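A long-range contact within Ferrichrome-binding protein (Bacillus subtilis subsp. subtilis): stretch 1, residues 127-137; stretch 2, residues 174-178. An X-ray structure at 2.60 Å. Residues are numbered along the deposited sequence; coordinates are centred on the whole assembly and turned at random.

Stretch 1, residues 127-137: KWDKKVAAAKT
Stretch 2 (174-178) KDLGL

This is a small van der Waals contact in which one side of a helix packs against the C-terminal turn of another, with no hydrogen bond between the two stretches. Together they bury 278 Å².

Residues 127-137 are helical throughout, within a helix that extends beyond both ends of the stretch. Its i to i+4 backbone bonds include Val132 N to Trp128 O at 2.8 Å and Lys136 N to Val132 O at 2.7 Å. Thr137 OG1 also donates to Ala133 O at 3.2 Å, away from the contact.

In the second stretch, Lys174 and Asp175 are helical. Gly177 leaves helical geometry with phi/psi 52/32; positive phi favours glycine. Leu178 is extended at -79/149.

The register is set by two CA pairs: Val132 CA to Asp175 CA at 6.5 Å and Lys136 CA to Leu176 CA at 4.8 Å. The backbones therefore come very close at the second pair.

Val132 (chi1 t) points its CB toward the second stretch. Its CG1 lies 3.4 Å from Asp175 O and 3.9 Å from Asp175 CB. Asp175 has chi1 m and chi2 80°. Its OD2 is 4.0 Å from Trp128 NE1, too long for a hydrogen bond, and approaches the ring obliquely. Trp128 has chi1 t and chi2 -117°.

Leu176 is m, t. Its CB points sideways, but the chain end comes nearer the first helix. There CD2 lies 4.2 Å from Ala135 CB, an apolar contact, and 3.8 Å from Lys136 N.

Lys136 follows t, t, t, m. Its aliphatic part runs past the turn, with CD 3.6 Å from Asp175 O and CE 4.4 Å from Gly177 N. An ideal CB on Gly177 would lie 3.4 Å from Lys136 NZ, a close approach.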

# COMPACT_ATOMS: atom_id res chain seq x y z
N LYS A 127 -12.47 -4.99 -12.45
CA LYS A 127 -11.33 -5.88 -12.61
C LYS A 127 -10.82 -6.28 -11.23
O LYS A 127 -10.47 -7.44 -10.99
CB LYS A 127 -10.21 -5.16 -13.37
CG LYS A 127 -8.94 -5.97 -13.60
CD LYS A 127 -7.81 -5.07 -14.07
CE LYS A 127 -8.22 -4.27 -15.30
NZ LYS A 127 -7.31 -3.14 -15.62
N TRP A 128 -10.76 -5.31 -10.32
CA TRP A 128 -10.29 -5.53 -8.97
C TRP A 128 -11.14 -6.55 -8.23
O TRP A 128 -10.61 -7.50 -7.67
CB TRP A 128 -10.28 -4.22 -8.18
CG TRP A 128 -9.88 -4.35 -6.73
CD1 TRP A 128 -10.66 -4.07 -5.65
CD2 TRP A 128 -8.61 -4.78 -6.21
NE1 TRP A 128 -9.96 -4.30 -4.49
CE2 TRP A 128 -8.70 -4.74 -4.81
CE3 TRP A 128 -7.41 -5.21 -6.80
CZ2 TRP A 128 -7.63 -5.11 -3.98
CZ3 TRP A 128 -6.35 -5.57 -5.98
CH2 TRP A 128 -6.47 -5.52 -4.59
N ASP A 129 -12.45 -6.34 -8.23
CA ASP A 129 -13.34 -7.27 -7.53
C ASP A 129 -13.35 -8.67 -8.11
O ASP A 129 -13.63 -9.63 -7.40
CB ASP A 129 -14.76 -6.71 -7.49
CG ASP A 129 -14.89 -5.55 -6.52
OD1 ASP A 129 -16.00 -4.99 -6.40
OD2 ASP A 129 -13.87 -5.20 -5.87
N LYS A 130 -13.03 -8.77 -9.40
CA LYS A 130 -12.96 -10.06 -10.07
C LYS A 130 -11.67 -10.78 -9.62
O LYS A 130 -11.62 -12.01 -9.54
CB LYS A 130 -12.95 -9.88 -11.59
CG LYS A 130 -12.96 -11.19 -12.38
CD LYS A 130 -13.12 -10.96 -13.89
CE LYS A 130 -13.14 -12.29 -14.63
NZ LYS A 130 -11.95 -13.11 -14.23
N LYS A 131 -10.64 -9.99 -9.32
CA LYS A 131 -9.39 -10.55 -8.85
C LYS A 131 -9.50 -10.90 -7.38
O LYS A 131 -9.01 -11.95 -6.94
CB LYS A 131 -8.23 -9.57 -9.04
CG LYS A 131 -7.87 -9.29 -10.48
CD LYS A 131 -6.36 -9.10 -10.62
CE LYS A 131 -6.00 -8.67 -12.03
NZ LYS A 131 -6.52 -7.31 -12.31
N VAL A 132 -10.15 -10.05 -6.61
CA VAL A 132 -10.30 -10.34 -5.19
C VAL A 132 -11.05 -11.66 -5.02
O VAL A 132 -10.54 -12.61 -4.42
CB VAL A 132 -11.04 -9.21 -4.45
CG1 VAL A 132 -11.40 -9.68 -3.04
CG2 VAL A 132 -10.14 -7.98 -4.36
N ALA A 133 -12.26 -11.72 -5.58
CA ALA A 133 -13.11 -12.90 -5.50
C ALA A 133 -12.40 -14.19 -5.87
O ALA A 133 -12.53 -15.20 -5.18
CB ALA A 133 -14.31 -12.70 -6.42
N ALA A 134 -11.66 -14.15 -6.97
CA ALA A 134 -10.94 -15.31 -7.47
C ALA A 134 -9.88 -15.81 -6.48
O ALA A 134 -9.81 -17.01 -6.16
CB ALA A 134 -10.29 -14.98 -8.79
N ALA A 135 -9.06 -14.87 -6.02
CA ALA A 135 -7.99 -15.17 -5.07
C ALA A 135 -8.58 -15.60 -3.72
O ALA A 135 -8.09 -16.53 -3.07
CB ALA A 135 -7.08 -13.94 -4.89
N LYS A 136 -9.64 -14.92 -3.29
CA LYS A 136 -10.28 -15.26 -2.02
C LYS A 136 -10.61 -16.75 -1.98
O LYS A 136 -10.28 -17.43 -1.02
CB LYS A 136 -11.56 -14.45 -1.83
CG LYS A 136 -12.22 -14.60 -0.50
CD LYS A 136 -13.41 -13.64 -0.42
CE LYS A 136 -13.88 -13.45 1.02
NZ LYS A 136 -13.96 -14.77 1.69
N THR A 137 -11.23 -17.24 -3.05
CA THR A 137 -11.62 -18.64 -3.15
C THR A 137 -10.42 -19.56 -3.36
O THR A 137 -10.39 -20.69 -2.87
CB THR A 137 -12.63 -18.86 -4.30
OG1 THR A 137 -13.74 -17.96 -4.13
CG2 THR A 137 -13.16 -20.29 -4.29
N LYS A 174 -9.67 -8.25 5.30
CA LYS A 174 -11.00 -7.82 4.84
C LYS A 174 -11.38 -8.36 3.45
O LYS A 174 -12.43 -8.98 3.30
CB LYS A 174 -11.11 -6.29 4.78
CG LYS A 174 -10.91 -5.55 6.08
CD LYS A 174 -11.32 -4.09 5.91
CE LYS A 174 -12.84 -3.95 5.76
NZ LYS A 174 -13.58 -4.55 6.92
N ASP A 175 -10.55 -8.09 2.45
CA ASP A 175 -10.84 -8.56 1.09
C ASP A 175 -10.71 -10.08 0.96
O ASP A 175 -11.49 -10.71 0.25
CB ASP A 175 -9.90 -7.91 0.07
CG ASP A 175 -10.05 -6.41 -0.01
OD1 ASP A 175 -9.49 -5.72 0.86
OD2 ASP A 175 -10.72 -5.92 -0.95
N LEU A 176 -9.72 -10.65 1.63
CA LEU A 176 -9.51 -12.09 1.56
C LEU A 176 -10.17 -12.84 2.72
O LEU A 176 -10.22 -14.07 2.74
CB LEU A 176 -8.00 -12.38 1.53
CG LEU A 176 -7.23 -11.88 0.30
CD1 LEU A 176 -5.75 -12.10 0.53
CD2 LEU A 176 -7.68 -12.60 -0.95
N GLY A 177 -10.68 -12.08 3.68
CA GLY A 177 -11.35 -12.66 4.84
C GLY A 177 -10.55 -13.73 5.57
O GLY A 177 -11.12 -14.66 6.13
N LEU A 178 -9.23 -13.58 5.57
CA LEU A 178 -8.36 -14.54 6.23
C LEU A 178 -8.35 -14.27 7.74
O LEU A 178 -8.54 -13.13 8.16
CB LEU A 178 -6.96 -14.45 5.62
CG LEU A 178 -6.99 -14.80 4.13
CD1 LEU A 178 -5.63 -14.49 3.45
CD2 LEU A 178 -7.35 -16.25 3.97